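Local structure of SnoN,Epimerase SnoN (Streptomyces nogalater, 5EP9) at residues V125-K133 / A227-P235; A156-P167 / P210-A221. The protein is an iron-containing epimerase of nogalamycin biosynthesis that binds 2-oxoglutarate and probably works as a 2-oxoglutarate-dependent enzyme of the PhyH family. All blocks are in the same frame, centred on the assembly; numbering follows the deposited sequence.

In the fold
Contact 2 is core and contact 1 is partly buried, reaching out toward the surface where strand 118-128 of the same large antiparallel sheet ends; their centres lie about 16 Å apart. In each, the first segment comes from the 14-202 portion of this engineered chain and the second from the 203-305 portion. Contact 2 pairs strands 157-162 and 216-220 and is dense with backbone bonds, apolar packing and rings. Contact 1 fits an irregular loop against the end of strand 118-128, chiefly through asparagine amides. Both touch the 2-oxoglutarate, and Leu126 CD1 packs on Trp160 NE1 where they meet. In sequence, contact 2 is nested inside the loop that contact 1 closes.

Contact 1. Residues V125-K133 / A227-P235; sequences VLLKENKEK and AGANSTDEP. With AKG (2-oxoglutaric acid), chain E.
Leu127 lays its CD1 against CB of Pro235, 3.7 Å away. Lys128 runs past Gly228, its CE 3.3 Å from Gly228 O, and the bend at its last torsion (chi4 -93°) turns NZ to oxygens outside the two segments: Val83 O, Val137 O and Thr139 OG1. Beside it, CB of Ala227 comes within 3.3 Å of O4 of the 2-oxoglutarate. The backbone oxygen of Lys128 belongs to Asn230, whose ND2 donates to it at 3.0 Å, almost straight at 169° and in its own amide plane, but from above the carbonyl plane. The other hydrogen of that ND2 goes to Glu234 O at 2.8 Å, while OD1 takes both N and OG1 of Thr232, the former closing an Asx turn, so the amide is fixed against flipping. An alanine here has no amide to give Lys128 O and Glu234 O a donor or Thr232 an acceptor, and the loop would probably be freer to shift off the strand end. This loop links strand 225-227 of the smaller sheet to strand 236-245 of the larger, the two sheets of a cupin-type double-stranded beta-helix. Further on, Glu129 leans CB and OE1 on the Pro235 ring. Asn130 then reaches in with ND2, bonding Asn230 O at 2.8 Å and Thr232 O at 3.0 Å, both bonds bent, while its OD1 accepts from Ser136 N. One water bridges Asn130 N and Thr232 O.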
loop_
_atom_site.group_PDB
_atom_site.type_symbol
_atom_site.label_atom_id
_atom_site.label_comp_id
_atom_site.label_asym_id
_atom_site.label_seq_id
_atom_site.Cartn_x
_atom_site.Cartn_y
_atom_site.Cartn_z
ATOM N N VAL A 125 7.206 -1.551 -5.531
ATOM C CA VAL A 125 7.416 -0.415 -6.379
ATOM C C VAL A 125 6.431 -0.517 -7.527
ATOM O O VAL A 125 6.478 -1.506 -8.218
ATOM C CB VAL A 125 8.844 -0.401 -6.934
ATOM C CG1 VAL A 125 9.081 0.744 -7.896
ATOM C CG2 VAL A 125 9.872 -0.322 -5.816
ATOM N N LEU A 126 5.643 0.534 -7.793
ATOM C CA LEU A 126 4.577 0.438 -8.787
ATOM C C LEU A 126 4.845 1.338 -9.961
ATOM O O LEU A 126 5.223 2.460 -9.781
ATOM C CB LEU A 126 3.200 0.753 -8.209
ATOM C CG LEU A 126 2.851 0.055 -6.909
ATOM C CD1 LEU A 126 1.462 0.501 -6.449
ATOM C CD2 LEU A 126 2.856 -1.436 -7.054
ATOM N N LEU A 127 4.618 0.807 -11.150
ATOM C CA LEU A 127 4.727 1.537 -12.404
ATOM C C LEU A 127 3.460 1.343 -13.284
ATOM O O LEU A 127 3.099 0.231 -13.604
ATOM C CB LEU A 127 5.905 0.989 -13.180
ATOM C CG LEU A 127 6.103 1.451 -14.620
ATOM C CD1 LEU A 127 6.396 2.940 -14.683
ATOM C CD2 LEU A 127 7.216 0.646 -15.298
ATOM N N LYS A 128 2.853 2.442 -13.655
ATOM C CA LYS A 128 1.920 2.502 -14.775
ATOM C C LYS A 128 2.415 3.400 -15.829
ATOM O O LYS A 128 2.717 4.547 -15.596
ATOM C CB LYS A 128 0.532 3.072 -14.413
ATOM C CG LYS A 128 -0.361 2.212 -13.640
ATOM C CD LYS A 128 -1.777 2.873 -13.675
ATOM C CE LYS A 128 -2.716 2.184 -12.705
ATOM N NZ LYS A 128 -3.505 1.113 -13.335
ATOM N N GLU A 129 2.500 2.859 -17.008
ATOM C CA GLU A 129 2.933 3.603 -18.149
ATOM C C GLU A 129 2.466 2.996 -19.425
ATOM O O GLU A 129 2.110 1.838 -19.482
ATOM C CB GLU A 129 4.475 3.656 -18.214
ATOM C CG GLU A 129 5.095 2.316 -18.567
ATOM C CD GLU A 129 6.604 2.376 -18.674
ATOM O OE1 GLU A 129 7.217 3.485 -18.576
ATOM O OE2 GLU A 129 7.161 1.292 -18.902
ATOM N N ASN A 130 2.420 3.850 -20.438
ATOM C CA ASN A 130 2.124 3.426 -21.838
ATOM C C ASN A 130 3.397 3.017 -22.595
ATOM O O ASN A 130 4.361 3.754 -22.621
ATOM C CB ASN A 130 1.424 4.528 -22.578
ATOM C CG ASN A 130 0.134 4.918 -21.886
ATOM O OD1 ASN A 130 -0.743 4.109 -21.736
ATOM N ND2 ASN A 130 0.026 6.161 -21.495
ATOM N N LYS A 131 3.393 1.827 -23.137
ATOM C CA LYS A 131 4.500 1.336 -23.949
ATOM C C LYS A 131 3.914 1.230 -25.333
ATOM O O LYS A 131 2.691 1.371 -25.548
ATOM C CB LYS A 131 5.013 -0.079 -23.527
ATOM C CG LYS A 131 5.602 -0.285 -22.137
ATOM C CD LYS A 131 5.433 -1.755 -21.705
ATOM C CE LYS A 131 5.589 -2.028 -20.200
ATOM N NZ LYS A 131 4.342 -1.787 -19.426
ATOM N N GLU A 132 4.796 0.879 -26.250
ATOM C CA GLU A 132 4.400 0.514 -27.586
ATOM C C GLU A 132 3.539 -0.730 -27.651
ATOM O O GLU A 132 3.920 -1.765 -27.192
ATOM C CB GLU A 132 5.662 0.217 -28.413
ATOM C CG GLU A 132 6.647 1.380 -28.490
ATOM C CD GLU A 132 6.081 2.576 -29.248
ATOM O OE1 GLU A 132 4.955 2.505 -29.804
ATOM O OE2 GLU A 132 6.767 3.599 -29.280
ATOM N N LYS A 133 2.380 -0.587 -28.247
ATOM C CA LYS A 133 1.382 -1.676 -28.361
ATOM C C LYS A 133 0.868 -2.206 -27.022
ATOM O O LYS A 133 0.110 -3.190 -26.995
ATOM C CB LYS A 133 1.891 -2.888 -29.206
ATOM C CG LYS A 133 0.749 -3.575 -29.965
ATOM C CD LYS A 133 1.189 -4.356 -31.188
ATOM C CE LYS A 133 0.929 -3.458 -32.365
ATOM N NZ LYS A 133 1.156 -4.177 -33.622
ATOM N N ALA A 227 -7.880 2.976 -9.388
ATOM C CA ALA A 227 -6.996 3.956 -9.951
ATOM C C ALA A 227 -7.209 4.053 -11.412
ATOM O O ALA A 227 -7.550 3.045 -12.097
ATOM C CB ALA A 227 -5.488 3.612 -9.667
ATOM N N GLY A 228 -6.956 5.241 -11.926
ATOM C CA GLY A 228 -7.129 5.465 -13.390
ATOM C C GLY A 228 -6.007 4.840 -14.180
ATOM O O GLY A 228 -4.970 4.401 -13.652
ATOM N N ALA A 229 -6.226 4.782 -15.488
ATOM C CA ALA A 229 -5.152 4.488 -16.443
ATOM C C ALA A 229 -4.194 5.653 -16.411
ATOM O O ALA A 229 -4.570 6.794 -16.116
ATOM C CB ALA A 229 -5.724 4.290 -17.857
ATOM N N ASN A 230 -2.948 5.398 -16.727
ATOM C CA ASN A 230 -2.079 6.511 -17.066
ATOM C C ASN A 230 -2.286 6.867 -18.539
ATOM O O ASN A 230 -1.867 6.101 -19.406
ATOM C CB ASN A 230 -0.596 6.172 -16.795
ATOM C CG ASN A 230 0.330 7.342 -17.035
ATOM O OD1 ASN A 230 -0.072 8.457 -17.447
ATOM N ND2 ASN A 230 1.619 7.084 -16.750
ATOM N N SER A 231 -2.974 7.976 -18.807
ATOM C CA SER A 231 -3.102 8.454 -20.169
ATOM C C SER A 231 -2.076 9.521 -20.595
ATOM O O SER A 231 -2.199 10.065 -21.583
ATOM C CB SER A 231 -4.519 8.955 -20.411
ATOM O OG SER A 231 -4.699 10.100 -19.671
ATOM N N THR A 232 -1.009 9.722 -19.837
ATOM C CA THR A 232 0.061 10.625 -20.207
ATOM C C THR A 232 1.287 9.847 -20.706
ATOM O O THR A 232 1.402 8.643 -20.542
ATOM C CB THR A 232 0.538 11.513 -19.003
ATOM O OG1 THR A 232 1.387 10.773 -18.089
ATOM C CG2 THR A 232 -0.682 12.065 -18.250
ATOM N N ASP A 233 2.225 10.601 -21.233
ATOM C CA ASP A 233 3.533 10.109 -21.641
ATOM C C ASP A 233 4.546 9.977 -20.543
ATOM O O ASP A 233 5.599 9.632 -20.842
ATOM C CB ASP A 233 4.173 11.106 -22.604
ATOM C CG ASP A 233 3.445 11.188 -23.864
ATOM O OD1 ASP A 233 2.488 10.411 -24.052
ATOM O OD2 ASP A 233 3.781 12.064 -24.700
ATOM N N GLU A 234 4.248 10.354 -19.328
ATOM C CA GLU A 234 5.201 10.327 -18.219
ATOM C C GLU A 234 4.756 9.166 -17.301
ATOM O O GLU A 234 3.603 9.054 -16.924
ATOM C CB GLU A 234 5.292 11.663 -17.432
ATOM C CG GLU A 234 5.920 12.867 -18.190
ATOM C CD GLU A 234 4.965 13.518 -19.238
ATOM O OE1 GLU A 234 3.685 13.545 -19.082
ATOM O OE2 GLU A 234 5.491 14.035 -20.260
ATOM N N PRO A 235 5.699 8.291 -16.956
ATOM C CA PRO A 235 5.316 7.153 -16.136
ATOM C C PRO A 235 4.827 7.528 -14.764
ATOM O O PRO A 235 5.214 8.532 -14.184
ATOM C CB PRO A 235 6.571 6.330 -16.057
ATOM C CG PRO A 235 7.705 7.269 -16.424
ATOM C CD PRO A 235 7.136 8.324 -17.304
HETATM C C1 AKG E . -3.049 -0.512 -3.235
HETATM O O1 AKG E . -3.644 -1.215 -2.378
HETATM O O2 AKG E . -2.062 0.206 -2.942
HETATM C C2 AKG E . -3.546 -0.476 -4.630
HETATM O O5 AKG E . -4.539 -1.166 -4.935
HETATM C C3 AKG E . -2.779 0.413 -5.637
HETATM C C4 AKG E . -3.415 0.582 -7.013
HETATM C C5 AKG E . -2.644 1.425 -8.001
HETATM O O3 AKG E . -1.604 2.000 -7.633
HETATM O O4 AKG E . -3.039 1.501 -9.205
HETATM O O HOH W 1 3.291 6.604 -19.846
#

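Contact 2. Residues A156-P167 / P210-A221. With AKG (2-oxoglutaric acid), chain E.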
loop_
_atom_site.group_PDB
_atom_site.type_symbol
_atom_site.label_atom_id
_atom_site.label_comp_id
_atom_site.label_asym_id
_atom_site.label_seq_id
_atom_site.Cartn_x
_atom_site.Cartn_y
_atom_site.Cartn_z
ATOM N N ALA A 156 -5.292 -3.945 8.580
ATOM C CA ALA A 156 -4.068 -3.502 7.945
ATOM C C ALA A 156 -4.272 -2.188 7.222
ATOM O O ALA A 156 -5.409 -1.677 6.993
ATOM C CB ALA A 156 -3.581 -4.541 7.008
ATOM N N LEU A 157 -3.173 -1.582 6.923
ATOM C CA LEU A 157 -3.193 -0.318 6.134
ATOM C C LEU A 157 -2.002 -0.173 5.183
ATOM O O LEU A 157 -0.897 -0.696 5.455
ATOM C CB LEU A 157 -3.321 0.918 6.992
ATOM C CG LEU A 157 -2.142 1.426 7.765
ATOM C CD1 LEU A 157 -2.540 2.742 8.447
ATOM C CD2 LEU A 157 -1.900 0.456 8.893
ATOM N N THR A 158 -2.246 0.583 4.119
ATOM C CA THR A 158 -1.317 0.747 3.039
ATOM C C THR A 158 -0.893 2.238 2.872
ATOM O O THR A 158 -1.724 3.080 2.806
ATOM C CB THR A 158 -1.899 0.195 1.762
ATOM O OG1 THR A 158 -2.132 -1.210 1.903
ATOM C CG2 THR A 158 -0.992 0.476 0.563
ATOM N N ALA A 159 0.412 2.511 2.849
ATOM C CA ALA A 159 0.976 3.818 2.490
ATOM C C ALA A 159 1.393 3.844 1.025
ATOM O O ALA A 159 2.227 3.051 0.606
ATOM C CB ALA A 159 2.187 4.121 3.333
ATOM N N TRP A 160 0.768 4.720 0.235
ATOM C CA TRP A 160 1.040 4.815 -1.192
ATOM C C TRP A 160 1.729 6.151 -1.392
ATOM O O TRP A 160 1.141 7.206 -1.147
ATOM C CB TRP A 160 -0.272 4.751 -1.964
ATOM C CG TRP A 160 -0.286 4.489 -3.451
ATOM C CD1 TRP A 160 -0.655 3.325 -4.059
ATOM C CD2 TRP A 160 -0.041 5.426 -4.484
ATOM N NE1 TRP A 160 -0.644 3.481 -5.410
ATOM C CE2 TRP A 160 -0.188 4.735 -5.707
ATOM C CE3 TRP A 160 0.472 6.747 -4.502
ATOM C CZ2 TRP A 160 -0.022 5.340 -6.924
ATOM C CZ3 TRP A 160 0.667 7.383 -5.762
ATOM C CH2 TRP A 160 0.392 6.671 -6.950
ATOM N N VAL A 161 2.989 6.083 -1.785
ATOM C CA VAL A 161 3.849 7.301 -1.795
ATOM C C VAL A 161 4.109 7.677 -3.238
ATOM O O VAL A 161 4.678 6.847 -3.999
ATOM C CB VAL A 161 5.188 7.026 -1.053
ATOM C CG1 VAL A 161 6.087 8.214 -1.059
ATOM C CG2 VAL A 161 4.894 6.604 0.351
ATOM N N ALA A 162 3.759 8.887 -3.607
ATOM C CA ALA A 162 4.012 9.350 -4.939
ATOM C C ALA A 162 5.505 9.775 -5.100
ATOM O O ALA A 162 5.959 10.587 -4.337
ATOM C CB ALA A 162 3.164 10.535 -5.273
ATOM N N LEU A 163 6.193 9.171 -6.074
ATOM C CA LEU A 163 7.554 9.529 -6.379
ATOM C C LEU A 163 7.667 10.527 -7.543
ATOM O O LEU A 163 8.734 11.043 -7.796
ATOM C CB LEU A 163 8.407 8.282 -6.618
ATOM C CG LEU A 163 8.493 7.327 -5.407
ATOM C CD1 LEU A 163 9.269 6.122 -5.793
ATOM C CD2 LEU A 163 9.149 8.024 -4.260
ATOM N N VAL A 164 6.544 10.787 -8.226
ATOM C CA VAL A 164 6.408 11.844 -9.194
ATOM C C VAL A 164 5.052 12.476 -8.972
ATOM O O VAL A 164 4.249 11.986 -8.207
ATOM C CB VAL A 164 6.417 11.298 -10.641
ATOM C CG1 VAL A 164 7.795 10.657 -10.972
ATOM C CG2 VAL A 164 5.317 10.294 -10.855
ATOM N N ASP A 165 4.790 13.546 -9.703
ATOM C CA ASP A 165 3.457 14.185 -9.713
ATOM C C ASP A 165 2.447 13.221 -10.325
ATOM O O ASP A 165 2.689 12.593 -11.343
ATOM C CB ASP A 165 3.547 15.485 -10.511
ATOM C CG ASP A 165 4.069 16.700 -9.650
ATOM O OD1 ASP A 165 4.169 16.663 -8.415
ATOM O OD2 ASP A 165 4.338 17.732 -10.264
ATOM N N VAL A 166 1.325 13.016 -9.632
ATOM C CA VAL A 166 0.285 12.087 -10.078
ATOM C C VAL A 166 -1.057 12.812 -10.178
ATOM O O VAL A 166 -1.873 12.729 -9.292
ATOM C CB VAL A 166 0.168 10.848 -9.171
ATOM C CG1 VAL A 166 -0.747 9.854 -9.814
ATOM C CG2 VAL A 166 1.495 10.161 -8.978
ATOM N N PRO A 167 -1.232 13.617 -11.189
ATOM C CA PRO A 167 -2.533 14.182 -11.375
ATOM C C PRO A 167 -3.489 13.062 -11.778
ATOM O O PRO A 167 -3.056 11.975 -12.124
ATOM C CB PRO A 167 -2.316 15.212 -12.533
ATOM C CG PRO A 167 -1.158 14.643 -13.315
ATOM C CD PRO A 167 -0.320 13.914 -12.310
ATOM N N PRO A 210 -5.730 13.314 -6.531
ATOM C CA PRO A 210 -4.409 13.566 -7.129
ATOM C C PRO A 210 -3.356 13.926 -6.063
ATOM O O PRO A 210 -3.688 14.493 -5.024
ATOM C CB PRO A 210 -4.657 14.689 -8.094
ATOM C CG PRO A 210 -5.923 15.283 -7.660
ATOM C CD PRO A 210 -6.706 14.327 -6.912
ATOM N N LEU A 211 -2.123 13.596 -6.383
ATOM C CA LEU A 211 -1.005 13.737 -5.413
ATOM C C LEU A 211 0.165 14.406 -6.088
ATOM O O LEU A 211 0.532 14.006 -7.186
ATOM C CB LEU A 211 -0.518 12.336 -4.965
ATOM C CG LEU A 211 -1.485 11.482 -4.222
ATOM C CD1 LEU A 211 -0.807 10.170 -3.869
ATOM C CD2 LEU A 211 -1.924 12.188 -2.946
ATOM N N ARG A 212 0.783 15.339 -5.389
ATOM C CA ARG A 212 2.126 15.797 -5.785
ATOM C C ARG A 212 3.230 14.811 -5.378
ATOM O O ARG A 212 3.067 14.038 -4.421
ATOM C CB ARG A 212 2.396 17.164 -5.148
ATOM C CG ARG A 212 1.380 18.233 -5.627
ATOM C CD ARG A 212 2.010 19.515 -5.980
ATOM N NE ARG A 212 2.798 19.351 -7.263
ATOM C CZ ARG A 212 3.125 20.356 -8.091
ATOM N NH1 ARG A 212 2.719 21.591 -7.787
ATOM N NH2 ARG A 212 3.783 20.126 -9.243
ATOM N N ALA A 213 4.370 14.878 -6.080
ATOM C CA ALA A 213 5.541 14.110 -5.685
ATOM C C ALA A 213 5.799 14.326 -4.216
ATOM O O ALA A 213 5.828 15.460 -3.749
ATOM C CB ALA A 213 6.776 14.545 -6.495
ATOM N N GLY A 214 6.020 13.227 -3.483
ATOM C CA GLY A 214 6.361 13.247 -2.045
ATOM C C GLY A 214 5.179 13.235 -1.121
ATOM O O GLY A 214 5.345 13.184 0.091
ATOM N N ASP A 215 3.989 13.388 -1.684
ATOM C CA ASP A 215 2.730 13.155 -0.918
ATOM C C ASP A 215 2.499 11.693 -0.776
ATOM O O ASP A 215 2.999 10.854 -1.580
ATOM C CB ASP A 215 1.489 13.696 -1.663
ATOM C CG ASP A 215 1.426 15.198 -1.724
ATOM O OD1 ASP A 215 2.354 15.919 -1.298
ATOM O OD2 ASP A 215 0.443 15.671 -2.320
ATOM N N CYS A 216 1.716 11.331 0.233
ATOM C CA CYS A 216 1.187 9.959 0.262
ATOM C C CYS A 216 -0.272 9.944 0.632
ATOM O O CYS A 216 -0.864 10.945 1.121
ATOM C CB CYS A 216 1.991 9.057 1.215
ATOM S SG CYS A 216 1.697 9.331 2.942
ATOM N N THR A 217 -0.834 8.780 0.402
ATOM C CA THR A 217 -2.074 8.388 1.043
ATOM C C THR A 217 -1.813 7.203 1.979
ATOM O O THR A 217 -0.876 6.434 1.766
ATOM C CB THR A 217 -3.159 8.036 0.062
ATOM O OG1 THR A 217 -2.694 7.071 -0.900
ATOM C CG2 THR A 217 -3.624 9.271 -0.690
ATOM N N PHE A 218 -2.673 7.111 2.997
ATOM C CA PHE A 218 -2.891 5.902 3.746
ATOM C C PHE A 218 -4.293 5.430 3.509
ATOM O O PHE A 218 -5.241 6.229 3.520
ATOM C CB PHE A 218 -2.711 6.139 5.213
ATOM C CG PHE A 218 -1.293 6.471 5.612
ATOM C CD1 PHE A 218 -0.883 7.766 5.623
ATOM C CD2 PHE A 218 -0.402 5.448 5.935
ATOM C CE1 PHE A 218 0.417 8.096 5.971
ATOM C CE2 PHE A 218 0.879 5.760 6.331
ATOM C CZ PHE A 218 1.303 7.093 6.362
ATOM N N HIS A 219 -4.449 4.136 3.236
ATOM C CA HIS A 219 -5.792 3.543 3.204
ATOM C C HIS A 219 -5.901 2.234 3.958
ATOM O O HIS A 219 -5.054 1.318 3.878
ATOM C CB HIS A 219 -6.347 3.465 1.773
ATOM C CG HIS A 219 -5.714 2.452 0.908
ATOM N ND1 HIS A 219 -4.594 2.719 0.161
ATOM C CD2 HIS A 219 -6.080 1.190 0.597
ATOM C CE1 HIS A 219 -4.304 1.664 -0.586
ATOM N NE2 HIS A 219 -5.177 0.723 -0.326
ATOM N N HIS A 220 -7.043 2.121 4.582
ATOM C CA HIS A 220 -7.473 0.911 5.313
ATOM C C HIS A 220 -7.702 -0.267 4.371
ATOM O O HIS A 220 -8.110 -0.143 3.249
ATOM C CB HIS A 220 -8.766 1.267 6.097
ATOM C CG HIS A 220 -9.212 0.264 7.124
ATOM N ND1 HIS A 220 -9.852 -0.925 6.805
ATOM C CD2 HIS A 220 -9.206 0.332 8.475
ATOM C CE1 HIS A 220 -10.140 -1.575 7.907
ATOM N NE2 HIS A 220 -9.816 -0.816 8.926
ATOM N N ALA A 221 -7.433 -1.442 4.876
ATOM C CA ALA A 221 -7.515 -2.695 4.119
ATOM C C ALA A 221 -8.935 -3.071 3.659
ATOM O O ALA A 221 -9.077 -3.941 2.805
ATOM C CB ALA A 221 -6.972 -3.831 4.996
HETATM C C1 AKG E . -3.049 -0.512 -3.235
HETATM O O1 AKG E . -3.644 -1.215 -2.378
HETATM O O2 AKG E . -2.062 0.206 -2.942
HETATM C C2 AKG E . -3.546 -0.476 -4.630
HETATM O O5 AKG E . -4.539 -1.166 -4.935
HETATM C C3 AKG E . -2.779 0.413 -5.637
HETATM C C4 AKG E . -3.415 0.582 -7.013
HETATM C C5 AKG E . -2.644 1.425 -8.001
HETATM O O3 AKG E . -1.604 2.000 -7.633
HETATM O O4 AKG E . -3.039 1.501 -9.205
HETATM O O HOH W 2 -4.660 -1.280 2.693
#
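Thr158 sits over the imidazole of His219, its CB 4.0 Å from the ring centroid in a CH-pi contact offset toward the rim. The ring lies there because CG of His219 stands between its own backbone N and carbonyl carbon (chi1 72°), folding it alongside the threonine. Its NE2 is hydrogen-bonded to OD2 of Asp144, an iron ligand, and the ring turns this edge to the 2-oxoglutarate, with a weak bond from NE2 to O1. On the same face of the sheet as Thr158 and His219, Trp160 is the big bump: its NE1 donates to AKG O3 at 2.8 Å, while CZ3 on the benzo side rests 3.7 Å from CD1 of Leu211. Thr158, Trp160 and His219 line the co-substrate pocket of the double-stranded beta-helix. The other face fits large against small. Ala159 leaves a shallow hollow, and Phe218 swings its ring across it, CE2 3.7 Å from the alanine CB; next along, CG2 of Val161 meets CB of Cys216 at 3.9 Å. At the end of strand 157-162, Ala162 rests its CB 3.6 Å from Arg212 O, against the base of the type II turn from Arg212 to Asp215. Asp165 clasps that turn from the other segment: OD1 takes Ala213 N at 2.9 Å on its anti lone pair and also Arg212 NE, and OD2 takes Arg212 NH2 at 2.7 Å, a side-on salt bridge with the two planes 44° apart. The strands run antiparallel, at 161°. Strand 236-245 flanks 157-162, strand 45-48 flanks 216-220, and helix 104-114 packs on Val161 and Phe218.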